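Local coordinates for lipoprotein (Streptococcus pneumoniae, PDB 3CX3) that binds zinc between two lobes and probably delivers it to an ABC transporter, as a pneumococcal lipoprotein of the zinc-uptake family, at residues A[179-184]-A[199-204]; A[95-100]-A[187-192]; A[230-235]-A[250-255]; A[162-167]-A[271-276]; A[15-20]-A[257-262]. All blocks are in the same frame, centred on the assembly; numbering follows the deposited sequence.

Interactions 1 and 3 hold the same four-stranded parallel sheet. Each joins an inner strand to an outermost one through backbone hydrogen bonds, with apolar side chains packed beside them. Interaction 1 is buried and ends in a zinc ligand; interaction 3 is only partly buried. Interaction 2 is a surface contact made largely by polar side chains, with a salt bridge and one backbone N-H, between a loop of the first lobe and the helix that belongs to the unit of interaction 1. Interaction 4 is helix packing, mostly buried and without hydrogen bonds. Interaction 5 joins a loop to the start of helix 18-28 by ring and carbonyl contacts. It shares the zinc ion with interaction 1.

Interaction 1: residues A[179-184]-A[199-204]; sequences TFVTQH and LGIAGI. With ZN (zinc ion), chain E.
Val-181 lies across Ile-201, with CG2 of Val-181 4.1 Å from CG1 of Ile-201. They sit in, and just after, the strands of a beta-alpha-beta unit: strands 180-182 and 198-200 run parallel and helix 188-193 makes the crossover. Leu-199 N donates to Phe-180 O, Thr-182 N to Leu-199 O (2.8 Å), and Ile-201 N to Thr-182 O (2.8 Å). Both chains then turn a corner, and Ala-202 N still reaches Gln-183 O at 3.2 Å. Thr-182 OG1 reaches forward to His-184 O at 2.6 Å and lies above that carbonyl plane. This ties the strand end to the metal-binding residue. The CB atoms of His-184 and Ala-202 are 3.7 Å apart. His-184 CG lies between its N and carbonyl carbon (chi1 80°). Glu-233 OE2 is hydrogen-bonded to His-184 ND1, consistent with a second-shell residue that fixes the ring's rotation. The ring edge faces Ile-204 O, 3.0 Å from CD2 of His-184, and NE2 of His-184 binds the zinc ion at 2.1 Å.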
# COMPACT_ATOMS: atom_id res chain seq x y z
N THR A 179 -7.76 -18.58 -7.00
CA THR A 179 -6.66 -17.89 -7.67
C THR A 179 -7.06 -16.60 -8.38
O THR A 179 -8.17 -16.49 -8.91
CB THR A 179 -5.99 -18.79 -8.73
OG1 THR A 179 -6.25 -20.16 -8.43
CG2 THR A 179 -4.50 -18.59 -8.74
N PHE A 180 -6.14 -15.62 -8.37
CA PHE A 180 -6.25 -14.43 -9.23
C PHE A 180 -4.89 -13.95 -9.74
O PHE A 180 -3.86 -14.25 -9.17
CB PHE A 180 -7.07 -13.29 -8.57
CG PHE A 180 -6.51 -12.79 -7.26
CD1 PHE A 180 -6.64 -13.56 -6.09
CD2 PHE A 180 -5.88 -11.56 -7.19
CE1 PHE A 180 -6.13 -13.10 -4.86
CE2 PHE A 180 -5.36 -11.10 -5.97
CZ PHE A 180 -5.50 -11.88 -4.80
N VAL A 181 -4.92 -13.21 -10.85
CA VAL A 181 -3.69 -12.61 -11.41
C VAL A 181 -3.74 -11.09 -11.62
O VAL A 181 -4.67 -10.54 -12.24
CB VAL A 181 -3.09 -13.39 -12.64
CG1 VAL A 181 -4.10 -14.33 -13.25
CG2 VAL A 181 -2.49 -12.47 -13.68
N THR A 182 -2.71 -10.45 -11.05
CA THR A 182 -2.65 -9.00 -10.89
C THR A 182 -1.43 -8.47 -11.61
O THR A 182 -0.51 -9.24 -11.93
CB THR A 182 -2.51 -8.59 -9.40
OG1 THR A 182 -1.19 -8.91 -8.94
CG2 THR A 182 -3.54 -9.25 -8.52
N GLN A 183 -1.42 -7.16 -11.82
CA GLN A 183 -0.41 -6.54 -12.66
C GLN A 183 1.01 -6.60 -12.10
O GLN A 183 1.95 -6.93 -12.84
CB GLN A 183 -0.80 -5.12 -13.02
CG GLN A 183 0.10 -4.57 -14.07
CD GLN A 183 -0.30 -3.20 -14.53
OE1 GLN A 183 -1.30 -3.03 -15.24
NE2 GLN A 183 0.49 -2.21 -14.14
N HIS A 184 1.18 -6.26 -10.82
CA HIS A 184 2.39 -6.69 -10.10
C HIS A 184 2.08 -7.40 -8.79
O HIS A 184 0.92 -7.50 -8.41
CB HIS A 184 3.41 -5.57 -9.95
CG HIS A 184 3.13 -4.60 -8.84
ND1 HIS A 184 2.18 -3.60 -8.94
CD2 HIS A 184 3.74 -4.43 -7.64
CE1 HIS A 184 2.21 -2.88 -7.83
NE2 HIS A 184 3.14 -3.37 -7.02
N LEU A 199 -1.17 -14.45 -8.17
CA LEU A 199 0.01 -14.39 -9.02
C LEU A 199 0.12 -12.99 -9.61
O LEU A 199 -0.86 -12.42 -10.16
CB LEU A 199 -0.02 -15.46 -10.12
CG LEU A 199 1.19 -15.56 -11.04
CD1 LEU A 199 2.43 -16.14 -10.32
CD2 LEU A 199 0.86 -16.41 -12.25
N GLY A 200 1.31 -12.40 -9.45
CA GLY A 200 1.58 -11.12 -10.08
C GLY A 200 2.30 -11.33 -11.39
O GLY A 200 3.15 -12.22 -11.51
N ILE A 201 1.96 -10.52 -12.39
CA ILE A 201 2.71 -10.55 -13.65
C ILE A 201 4.17 -10.12 -13.38
O ILE A 201 5.13 -10.81 -13.78
CB ILE A 201 2.00 -9.75 -14.75
CG1 ILE A 201 0.76 -10.52 -15.20
CG2 ILE A 201 2.91 -9.55 -16.00
CD1 ILE A 201 -0.34 -9.65 -15.76
N ALA A 202 4.32 -9.02 -12.64
CA ALA A 202 5.66 -8.56 -12.18
C ALA A 202 5.93 -8.99 -10.72
O ALA A 202 5.00 -9.44 -10.03
CB ALA A 202 5.79 -7.07 -12.33
N GLY A 203 7.18 -8.87 -10.26
CA GLY A 203 7.53 -9.18 -8.88
C GLY A 203 7.03 -8.13 -7.90
O GLY A 203 6.10 -7.38 -8.20
N ILE A 204 7.63 -8.03 -6.72
CA ILE A 204 7.06 -7.06 -5.76
C ILE A 204 7.03 -5.62 -6.28
O ILE A 204 6.17 -4.84 -5.90
CB ILE A 204 7.62 -7.16 -4.29
CG1 ILE A 204 8.59 -6.03 -3.96
CG2 ILE A 204 8.15 -8.57 -3.98
CD1 ILE A 204 10.07 -6.42 -3.91
ZN ZN E . 3.71 -2.47 -5.24

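Interaction 2: residues A[95-100]-A[187-192]; sequences TLERVP and FSYLAK
Glu-97 and Tyr-189 face each other with CA atoms 8.6 Å apart, so side chains bridge most of the gap. Segment 95-100 is an extended loop without regular structure. Segment 187-192 forms the first turn of a weakly bonded helix. Across the contact, Glu-97 N donates to the tip of Tyr-189, with N 2.9 Å from OH. The same hydroxyl also bonds to Asp-118 O, so two backbone groups grip it. The side chains of Glu-97 and Tyr-189 slide past each other in opposite directions. The carboxylate of Glu-97 stacks on the tyrosine ring, with planes 12° apart and OE1 of Glu-97 3.8 Å above the ring centre. The contact joins the two lobes of the fold: the loop follows strand 86-89 of one parallel sheet, and the helix is the crossover between strands 180-182 and 198-200 of the other. Ser-188 OG donates to Glu-97 OE1 at 2.7 Å. It meets that oxygen on the anti side, 26° out of the carboxylate plane. Lys-192 comes tip to tip with the other oxygen. Its chain is bent at chi3 (-100°) and at the last torsion, and NZ of Lys-192 reaches OE2 of Glu-97 at 3.3 Å in a salt bridge whose hydrogen bond is weak. Leu-96 touches the tyrosine hydroxyl through CB, 3.6 Å from OH of Tyr-189.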
# COMPACT_ATOMS: atom_id res chain seq x y z
N THR A 95 6.27 -7.49 11.13
CA THR A 95 7.03 -8.59 10.56
C THR A 95 6.55 -8.83 9.13
O THR A 95 5.37 -9.13 8.92
CB THR A 95 6.94 -9.88 11.47
OG1 THR A 95 6.27 -10.94 10.79
CG2 THR A 95 6.18 -9.59 12.77
N LEU A 96 7.45 -8.67 8.16
CA LEU A 96 7.14 -8.82 6.72
C LEU A 96 7.54 -10.19 6.16
O LEU A 96 8.61 -10.72 6.47
CB LEU A 96 7.81 -7.73 5.87
CG LEU A 96 7.75 -6.22 6.18
CD1 LEU A 96 8.68 -5.46 5.26
CD2 LEU A 96 6.35 -5.65 6.08
N GLU A 97 6.69 -10.74 5.30
CA GLU A 97 6.99 -12.04 4.68
C GLU A 97 8.03 -11.92 3.56
O GLU A 97 7.99 -10.98 2.75
CB GLU A 97 5.70 -12.80 4.26
CG GLU A 97 4.96 -12.33 2.98
CD GLU A 97 3.46 -12.73 2.94
OE1 GLU A 97 2.76 -12.32 1.98
OE2 GLU A 97 2.96 -13.42 3.87
N ARG A 98 8.97 -12.86 3.56
CA ARG A 98 10.07 -12.92 2.60
C ARG A 98 9.60 -13.24 1.17
O ARG A 98 8.68 -14.03 0.97
CB ARG A 98 11.08 -13.97 3.08
CG ARG A 98 12.47 -13.82 2.51
CD ARG A 98 13.37 -14.97 2.93
NE ARG A 98 14.34 -15.35 1.90
CZ ARG A 98 14.55 -16.60 1.47
NH1 ARG A 98 13.88 -17.63 1.99
NH2 ARG A 98 15.46 -16.83 0.54
N VAL A 99 10.25 -12.60 0.18
CA VAL A 99 9.93 -12.80 -1.24
C VAL A 99 10.24 -14.25 -1.64
O VAL A 99 11.40 -14.66 -1.62
CB VAL A 99 10.66 -11.80 -2.18
CG1 VAL A 99 10.47 -12.17 -3.65
CG2 VAL A 99 10.18 -10.39 -1.92
N PRO A 100 9.19 -15.00 -2.01
CA PRO A 100 9.15 -16.45 -1.92
C PRO A 100 10.14 -17.28 -2.73
O PRO A 100 11.08 -16.77 -3.36
CB PRO A 100 7.71 -16.79 -2.30
CG PRO A 100 6.95 -15.50 -2.07
CD PRO A 100 7.92 -14.47 -2.52
N PHE A 187 -0.79 -8.12 -3.86
CA PHE A 187 -1.93 -8.58 -3.08
C PHE A 187 -1.66 -9.82 -2.25
O PHE A 187 -2.58 -10.49 -1.80
CB PHE A 187 -3.11 -8.79 -4.03
CG PHE A 187 -3.54 -7.51 -4.69
CD1 PHE A 187 -4.52 -6.72 -4.12
CD2 PHE A 187 -2.91 -7.06 -5.85
CE1 PHE A 187 -4.89 -5.51 -4.71
CE2 PHE A 187 -3.28 -5.87 -6.44
CZ PHE A 187 -4.27 -5.09 -5.85
N SER A 188 -0.37 -10.07 -2.02
CA SER A 188 0.13 -11.27 -1.39
C SER A 188 -0.37 -11.42 0.06
O SER A 188 -0.48 -12.53 0.57
CB SER A 188 1.66 -11.26 -1.46
OG SER A 188 2.28 -12.25 -0.65
N TYR A 189 -0.69 -10.28 0.68
CA TYR A 189 -1.04 -10.18 2.08
C TYR A 189 -2.53 -10.23 2.22
O TYR A 189 -3.05 -10.83 3.17
CB TYR A 189 -0.56 -8.84 2.67
CG TYR A 189 0.89 -8.82 3.05
CD1 TYR A 189 1.30 -9.27 4.30
CD2 TYR A 189 1.85 -8.37 2.16
CE1 TYR A 189 2.62 -9.26 4.65
CE2 TYR A 189 3.18 -8.36 2.49
CZ TYR A 189 3.56 -8.80 3.73
OH TYR A 189 4.89 -8.78 4.05
N LEU A 190 -3.21 -9.56 1.30
CA LEU A 190 -4.65 -9.69 1.18
C LEU A 190 -4.95 -11.17 0.94
O LEU A 190 -5.43 -11.84 1.83
CB LEU A 190 -5.19 -8.82 0.04
CG LEU A 190 -6.71 -8.60 -0.04
CD1 LEU A 190 -7.06 -7.39 -0.92
CD2 LEU A 190 -7.41 -9.87 -0.56
N ALA A 191 -4.59 -11.67 -0.24
CA ALA A 191 -4.84 -13.06 -0.63
C ALA A 191 -4.70 -14.07 0.52
O ALA A 191 -5.56 -14.94 0.70
CB ALA A 191 -3.92 -13.46 -1.78
N LYS A 192 -3.60 -13.94 1.29
CA LYS A 192 -3.25 -14.88 2.34
C LYS A 192 -4.21 -14.74 3.51
O LYS A 192 -4.62 -15.74 4.10
CB LYS A 192 -1.80 -14.69 2.79
CG LYS A 192 -1.30 -15.70 3.82
CD LYS A 192 0.16 -15.47 4.19
CE LYS A 192 1.12 -16.41 3.46
NZ LYS A 192 1.55 -15.87 2.14

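Interaction 3: residues A[230-235]-A[250-255]; sequences IFTESN and VGLKTL
Gly-251 O accepts the hydrogen bond from Ile-230 N at 2.9 Å, just before strand 252-254 begins. Leu-252 follows and crosses both Ile-230 and Thr-232. Its CD2 is 3.6 Å from CG1 of Ile-230 and touches CG2 of Thr-232. Helix 239-245 packs on this face. Lys-253 N donates to Ile-230 O at 3.0 Å, and its side chain lies beside Phe-231, pointing the same way, with CB 3.9 Å from CD1 of the ring. The strands are parallel and form a beta-alpha-beta unit with helix 239-245. Strand 252-254 is the outermost strand of its sheet within the chain. Thr-254 lies on the same face as Leu-252. Leu-255, just past the strand, points toward the first segment. Phe-231 CG, anti to its own carbonyl carbon (chi1 -69°), is thereby placed 3.8 Å from CG of Leu-255. That leucine CG stands over the Phe-231 ring, 4.1 Å from its centroid, in a CH-pi contact. A water lies 2.9 Å from Phe-231 O and 2.6 Å from Leu-255 O.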
# COMPACT_ATOMS: atom_id res chain seq x y z
N ILE A 230 -7.52 -10.86 -15.94
CA ILE A 230 -6.27 -10.36 -15.42
C ILE A 230 -6.59 -8.97 -14.85
O ILE A 230 -7.31 -8.19 -15.48
CB ILE A 230 -5.12 -10.36 -16.47
CG1 ILE A 230 -5.59 -9.81 -17.82
CG2 ILE A 230 -4.57 -11.78 -16.67
CD1 ILE A 230 -4.48 -9.72 -18.86
N PHE A 231 -6.12 -8.70 -13.64
CA PHE A 231 -6.38 -7.43 -13.00
C PHE A 231 -5.24 -6.43 -13.23
O PHE A 231 -4.17 -6.54 -12.64
CB PHE A 231 -6.62 -7.61 -11.49
CG PHE A 231 -7.91 -8.31 -11.15
CD1 PHE A 231 -9.14 -7.65 -11.28
CD2 PHE A 231 -7.90 -9.62 -10.66
CE1 PHE A 231 -10.34 -8.29 -10.93
CE2 PHE A 231 -9.10 -10.28 -10.32
CZ PHE A 231 -10.32 -9.61 -10.45
N THR A 232 -5.48 -5.44 -14.10
CA THR A 232 -4.51 -4.37 -14.31
C THR A 232 -4.77 -3.22 -13.37
O THR A 232 -5.70 -3.27 -12.58
CB THR A 232 -4.54 -3.83 -15.75
OG1 THR A 232 -5.89 -3.59 -16.16
CG2 THR A 232 -3.88 -4.79 -16.70
N GLU A 233 -3.91 -2.21 -13.44
CA GLU A 233 -4.19 -0.90 -12.87
C GLU A 233 -4.43 0.09 -14.01
O GLU A 233 -4.41 -0.27 -15.19
CB GLU A 233 -3.03 -0.41 -12.01
CG GLU A 233 -2.46 -1.43 -11.03
CD GLU A 233 -0.94 -1.35 -10.97
OE1 GLU A 233 -0.38 -0.48 -11.67
OE2 GLU A 233 -0.31 -2.15 -10.23
N SER A 234 -4.67 1.35 -13.65
CA SER A 234 -4.65 2.43 -14.63
C SER A 234 -3.20 2.58 -15.03
O SER A 234 -2.81 2.23 -16.15
CB SER A 234 -5.17 3.74 -14.02
OG SER A 234 -4.73 4.85 -14.79
N ASN A 235 -2.42 3.13 -14.08
CA ASN A 235 -0.96 3.08 -14.04
C ASN A 235 -0.43 2.30 -15.23
O ASN A 235 -0.08 1.12 -15.12
CB ASN A 235 -0.49 2.49 -12.70
CG ASN A 235 -1.26 3.07 -11.48
OD1 ASN A 235 -1.48 2.38 -10.47
ND2 ASN A 235 -1.67 4.34 -11.57
N VAL A 250 -8.73 -14.54 -22.19
CA VAL A 250 -9.58 -13.35 -22.29
C VAL A 250 -9.64 -12.57 -20.95
O VAL A 250 -9.11 -13.04 -19.94
CB VAL A 250 -11.05 -13.72 -22.73
CG1 VAL A 250 -11.07 -14.54 -24.02
CG2 VAL A 250 -11.80 -14.46 -21.62
N GLY A 251 -10.26 -11.39 -20.97
CA GLY A 251 -10.73 -10.71 -19.76
C GLY A 251 -9.78 -9.79 -19.00
O GLY A 251 -8.77 -10.25 -18.46
N LEU A 252 -10.13 -8.50 -18.94
CA LEU A 252 -9.34 -7.47 -18.23
C LEU A 252 -10.16 -6.59 -17.29
O LEU A 252 -11.12 -5.94 -17.70
CB LEU A 252 -8.62 -6.56 -19.24
CG LEU A 252 -7.09 -6.58 -19.34
CD1 LEU A 252 -6.62 -5.55 -20.34
CD2 LEU A 252 -6.47 -6.31 -17.99
N LYS A 253 -9.76 -6.56 -16.01
CA LYS A 253 -10.32 -5.63 -15.02
C LYS A 253 -9.23 -5.02 -14.16
O LYS A 253 -8.22 -5.65 -13.89
CB LYS A 253 -11.39 -6.28 -14.14
CG LYS A 253 -12.73 -6.41 -14.83
CD LYS A 253 -13.87 -6.33 -13.84
CE LYS A 253 -14.04 -7.64 -13.09
NZ LYS A 253 -15.44 -7.81 -12.57
N THR A 254 -9.46 -3.78 -13.73
CA THR A 254 -8.47 -3.04 -12.96
C THR A 254 -8.71 -3.15 -11.47
O THR A 254 -9.84 -3.05 -11.01
CB THR A 254 -8.40 -1.55 -13.40
OG1 THR A 254 -7.90 -0.74 -12.33
CG2 THR A 254 -9.76 -1.05 -13.80
N LEU A 255 -7.62 -3.36 -10.72
CA LEU A 255 -7.64 -3.59 -9.28
C LEU A 255 -6.55 -2.71 -8.64
O LEU A 255 -5.37 -2.84 -8.99
CB LEU A 255 -7.29 -5.06 -9.05
CG LEU A 255 -7.91 -6.09 -8.09
CD1 LEU A 255 -6.76 -6.83 -7.49
CD2 LEU A 255 -8.86 -5.55 -7.00
O HOH W 1 -4.08 -4.54 -10.49

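Interaction 4: residues A[162-167]-A[271-276]; sequences QELTKK and NLEENM
Helices 147-173 and 268-281 run side by side, and Leu-164 of the first fills much of the gap to the second. The long helix 147-173 is consistent with the linking helix that joins the lobes in metal-binding proteins of this family. The segment axes are 11.2 Å apart at an angle of 11°, too far for backbones to touch. Leu-164 has CG anti to the backbone N (chi1 -177°), which places CG on the side of helix 268-281. Its CD1 is 3.7 Å from CB of Glu-273 and 3.7 Å from SE of Met-276, a selenomethionine. CD2 of Leu-164 approaches CG of Leu-272 at 4.4 Å. On the outer side Lys-167 crosses Glu-273 at about a right angle. CE of Lys-167 is 3.2 Å from OE1 of Glu-273, but NZ stays 4.3 Å from that oxygen, beyond a salt bridge. Phe-168 of the long helix also covers Glu-273 and Met-276. Pro-125, where helix 125-142 begins, touches Thr-165 and Met-276, and Leu-190 of helix 188-193 packs on Met-276.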
# COMPACT_ATOMS: atom_id res chain seq x y z
N GLN A 162 -11.19 -4.26 11.22
CA GLN A 162 -11.56 -5.61 11.66
C GLN A 162 -12.94 -5.98 11.15
O GLN A 162 -13.22 -7.16 10.94
CB GLN A 162 -11.45 -5.78 13.20
CG GLN A 162 -11.40 -7.28 13.70
CD GLN A 162 -10.17 -7.62 14.62
OE1 GLN A 162 -9.87 -8.80 14.85
NE2 GLN A 162 -9.48 -6.59 15.12
N GLU A 163 -13.79 -4.97 10.92
CA GLU A 163 -15.14 -5.17 10.39
C GLU A 163 -15.16 -5.49 8.90
O GLU A 163 -15.97 -6.30 8.44
CB GLU A 163 -16.04 -3.96 10.70
CG GLU A 163 -16.53 -3.98 12.13
CD GLU A 163 -17.47 -2.84 12.45
OE1 GLU A 163 -16.99 -1.69 12.62
OE2 GLU A 163 -18.70 -3.09 12.55
N LEU A 164 -14.27 -4.85 8.16
CA LEU A 164 -14.04 -5.15 6.76
C LEU A 164 -13.60 -6.62 6.56
O LEU A 164 -14.13 -7.32 5.69
CB LEU A 164 -13.02 -4.13 6.19
CG LEU A 164 -12.56 -4.06 4.72
CD1 LEU A 164 -13.66 -4.48 3.75
CD2 LEU A 164 -12.05 -2.67 4.38
N THR A 165 -12.66 -7.09 7.39
CA THR A 165 -12.24 -8.51 7.43
C THR A 165 -13.41 -9.46 7.69
O THR A 165 -13.45 -10.55 7.13
CB THR A 165 -11.14 -8.79 8.51
OG1 THR A 165 -9.99 -7.97 8.27
CG2 THR A 165 -10.68 -10.24 8.48
N LYS A 166 -14.34 -9.03 8.55
CA LYS A 166 -15.54 -9.81 8.90
C LYS A 166 -16.59 -9.87 7.80
O LYS A 166 -17.11 -10.95 7.48
CB LYS A 166 -16.20 -9.26 10.17
CG LYS A 166 -15.97 -10.11 11.38
CD LYS A 166 -14.94 -9.50 12.28
CE LYS A 166 -15.31 -9.73 13.73
NZ LYS A 166 -16.73 -9.34 14.00
N LYS A 167 -16.91 -8.71 7.23
CA LYS A 167 -17.83 -8.64 6.11
C LYS A 167 -17.34 -9.57 5.01
O LYS A 167 -18.11 -10.36 4.48
CB LYS A 167 -17.96 -7.19 5.62
CG LYS A 167 -19.00 -6.93 4.53
CD LYS A 167 -19.14 -5.42 4.33
CE LYS A 167 -19.66 -5.08 2.95
NZ LYS A 167 -21.14 -5.06 2.95
N ASN A 271 -11.60 2.82 0.08
CA ASN A 271 -10.90 2.40 -1.15
C ASN A 271 -10.38 0.95 -1.12
O ASN A 271 -10.42 0.24 -2.15
CB ASN A 271 -9.71 3.32 -1.46
CG ASN A 271 -10.12 4.65 -2.07
OD1 ASN A 271 -10.66 4.71 -3.19
ND2 ASN A 271 -9.82 5.72 -1.37
N LEU A 272 -9.85 0.54 0.04
CA LEU A 272 -9.47 -0.85 0.25
C LEU A 272 -10.69 -1.73 -0.00
O LEU A 272 -10.66 -2.64 -0.85
CB LEU A 272 -8.90 -1.07 1.65
CG LEU A 272 -8.34 -2.43 2.09
CD1 LEU A 272 -7.36 -3.07 1.11
CD2 LEU A 272 -7.68 -2.28 3.43
N GLU A 273 -11.79 -1.42 0.70
CA GLU A 273 -13.03 -2.15 0.54
C GLU A 273 -13.51 -2.18 -0.90
O GLU A 273 -13.99 -3.23 -1.36
CB GLU A 273 -14.12 -1.57 1.44
CG GLU A 273 -15.53 -2.04 1.10
CD GLU A 273 -16.47 -2.09 2.30
OE1 GLU A 273 -17.46 -2.87 2.25
OE2 GLU A 273 -16.24 -1.37 3.28
N GLU A 274 -13.41 -1.06 -1.60
CA GLU A 274 -13.91 -1.00 -2.98
C GLU A 274 -13.19 -2.01 -3.89
O GLU A 274 -13.82 -2.70 -4.69
CB GLU A 274 -13.83 0.40 -3.57
CG GLU A 274 -14.03 0.40 -5.07
CD GLU A 274 -14.16 1.78 -5.66
OE1 GLU A 274 -15.16 2.01 -6.38
OE2 GLU A 274 -13.26 2.62 -5.41
N ASN A 275 -11.88 -2.09 -3.77
CA ASN A 275 -11.13 -3.09 -4.52
C ASN A 275 -11.35 -4.48 -3.96
O ASN A 275 -11.21 -5.47 -4.67
CB ASN A 275 -9.65 -2.73 -4.60
CG ASN A 275 -9.42 -1.40 -5.30
OD1 ASN A 275 -9.59 -1.29 -6.52
ND2 ASN A 275 -9.06 -0.38 -4.52
N MSE A 276 -11.73 -4.56 -2.69
CA MSE A 276 -12.11 -5.86 -2.13
C MSE A 276 -13.42 -6.37 -2.71
O MSE A 276 -13.56 -7.58 -2.89
CB MSE A 276 -12.12 -5.82 -0.62
CG MSE A 276 -10.73 -5.77 -0.06
SE MSE A 276 -10.70 -5.61 1.85
CE MSE A 276 -11.29 -7.40 2.35

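Interaction 5: residues A[15-20]-A[257-262]; sequences TSFYPI and PLESDP. With ZN (zinc ion), chain E.
Phe-17 and Tyr-18 reach the loop 257-262 with different first torsions. Phe-17 has CG between its backbone N and carbonyl carbon (chi1 82°), and Tyr-18 has CG anti to its N (chi1 169°). The Phe-17 ring meets Glu-259 O with its edge, CD2 being 3.2 Å from that oxygen. The Tyr-18 ring puts an edge to Leu-258 O, with CD2 3.5 Å away. Asp-261 CB comes obliquely to CD1 of Tyr-18, at 3.4 Å. Pro-19 CD also comes to Leu-258 O, at 3.1 Å. No hydrogen bond crosses the contact; here the carbonyls of Leu-258 and Glu-259 meet carbon atoms of Phe-17, Tyr-18 and Pro-19. Trp-122 stacks edge-to-face on Phe-17. Glu-259 is extended beyond CG, and CG of Glu-259 is 4.0 Å from CE2 of Phe-17. OE2 of Glu-259 binds the zinc ion at 2.1 Å, while OE1 lies 3.2 Å from the metal. With His-44, His-120 and His-184 it completes the three-histidine, one-glutamate zinc site of this binding protein.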
# COMPACT_ATOMS: atom_id res chain seq x y z
N THR A 15 4.92 13.07 3.81
CA THR A 15 4.39 11.73 3.75
C THR A 15 4.82 11.13 2.43
O THR A 15 4.87 11.82 1.42
CB THR A 15 2.89 11.86 3.91
OG1 THR A 15 2.56 11.50 5.27
CG2 THR A 15 2.15 11.05 2.90
N SER A 16 5.17 9.84 2.43
CA SER A 16 5.84 9.28 1.25
C SER A 16 4.88 9.08 0.10
O SER A 16 5.04 9.73 -0.96
CB SER A 16 6.65 8.02 1.56
OG SER A 16 5.89 7.04 2.21
N PHE A 17 3.88 8.23 0.31
CA PHE A 17 2.88 7.91 -0.71
C PHE A 17 1.51 7.67 -0.05
O PHE A 17 1.39 7.88 1.16
CB PHE A 17 3.38 6.80 -1.65
CG PHE A 17 3.21 5.40 -1.14
CD1 PHE A 17 3.82 4.98 0.06
CD2 PHE A 17 2.48 4.48 -1.88
CE1 PHE A 17 3.67 3.66 0.53
CE2 PHE A 17 2.32 3.18 -1.43
CZ PHE A 17 2.93 2.76 -0.21
N TYR A 18 0.50 7.26 -0.82
CA TYR A 18 -0.90 7.35 -0.40
C TYR A 18 -1.34 6.61 0.88
O TYR A 18 -2.00 7.22 1.73
CB TYR A 18 -1.88 7.04 -1.52
CG TYR A 18 -3.28 6.88 -0.99
CD1 TYR A 18 -4.04 8.00 -0.66
CD2 TYR A 18 -3.85 5.61 -0.79
CE1 TYR A 18 -5.35 7.87 -0.16
CE2 TYR A 18 -5.16 5.47 -0.28
CZ TYR A 18 -5.89 6.61 0.03
OH TYR A 18 -7.17 6.54 0.52
N PRO A 19 -1.08 5.29 0.99
CA PRO A 19 -1.54 4.62 2.21
C PRO A 19 -1.05 5.36 3.44
O PRO A 19 -1.70 5.34 4.47
CB PRO A 19 -0.89 3.24 2.14
CG PRO A 19 -0.66 2.99 0.69
CD PRO A 19 -0.42 4.34 0.06
N ILE A 20 0.10 6.02 3.31
CA ILE A 20 0.68 6.78 4.41
C ILE A 20 -0.05 8.13 4.55
O ILE A 20 -0.48 8.51 5.65
CB ILE A 20 2.20 7.00 4.21
CG1 ILE A 20 3.00 5.75 4.57
CG2 ILE A 20 2.68 8.09 5.10
CD1 ILE A 20 2.28 4.45 4.36
N PRO A 257 -3.83 -1.33 -6.04
CA PRO A 257 -2.96 -1.68 -4.93
C PRO A 257 -2.71 -0.47 -4.01
O PRO A 257 -1.91 -0.56 -3.05
CB PRO A 257 -1.67 -2.12 -5.63
CG PRO A 257 -1.61 -1.38 -6.92
CD PRO A 257 -3.06 -0.97 -7.27
N LEU A 258 -3.41 0.64 -4.31
CA LEU A 258 -3.38 1.90 -3.55
C LEU A 258 -2.03 2.60 -3.45
O LEU A 258 -1.79 3.40 -2.57
CB LEU A 258 -4.02 1.74 -2.18
CG LEU A 258 -5.37 1.02 -2.14
CD1 LEU A 258 -5.72 0.62 -0.69
CD2 LEU A 258 -6.51 1.82 -2.76
N GLU A 259 -1.15 2.32 -4.40
CA GLU A 259 0.15 2.95 -4.46
C GLU A 259 0.07 4.39 -4.98
O GLU A 259 0.79 5.27 -4.49
CB GLU A 259 1.08 2.10 -5.30
CG GLU A 259 1.60 0.87 -4.57
CD GLU A 259 2.11 -0.17 -5.51
OE1 GLU A 259 2.64 0.21 -6.57
OE2 GLU A 259 1.95 -1.37 -5.22
N SER A 260 -0.78 4.62 -5.98
CA SER A 260 -1.24 5.96 -6.33
C SER A 260 -2.48 6.24 -5.50
O SER A 260 -3.06 5.34 -4.89
CB SER A 260 -1.61 6.03 -7.81
OG SER A 260 -0.51 5.67 -8.64
N ASP A 261 -2.89 7.50 -5.47
CA ASP A 261 -4.17 7.84 -4.88
C ASP A 261 -5.19 8.09 -5.98
O ASP A 261 -4.88 8.76 -6.96
CB ASP A 261 -4.08 9.01 -3.91
CG ASP A 261 -3.42 10.21 -4.52
OD1 ASP A 261 -2.26 10.08 -4.98
OD2 ASP A 261 -4.05 11.29 -4.51
N PRO A 262 -6.40 7.53 -5.82
CA PRO A 262 -7.48 7.58 -6.82
C PRO A 262 -8.20 8.92 -6.83
O PRO A 262 -9.26 9.07 -7.45
CB PRO A 262 -8.44 6.48 -6.33
CG PRO A 262 -7.71 5.74 -5.20
CD PRO A 262 -6.80 6.75 -4.63
ZN ZN E . 3.71 -2.47 -5.24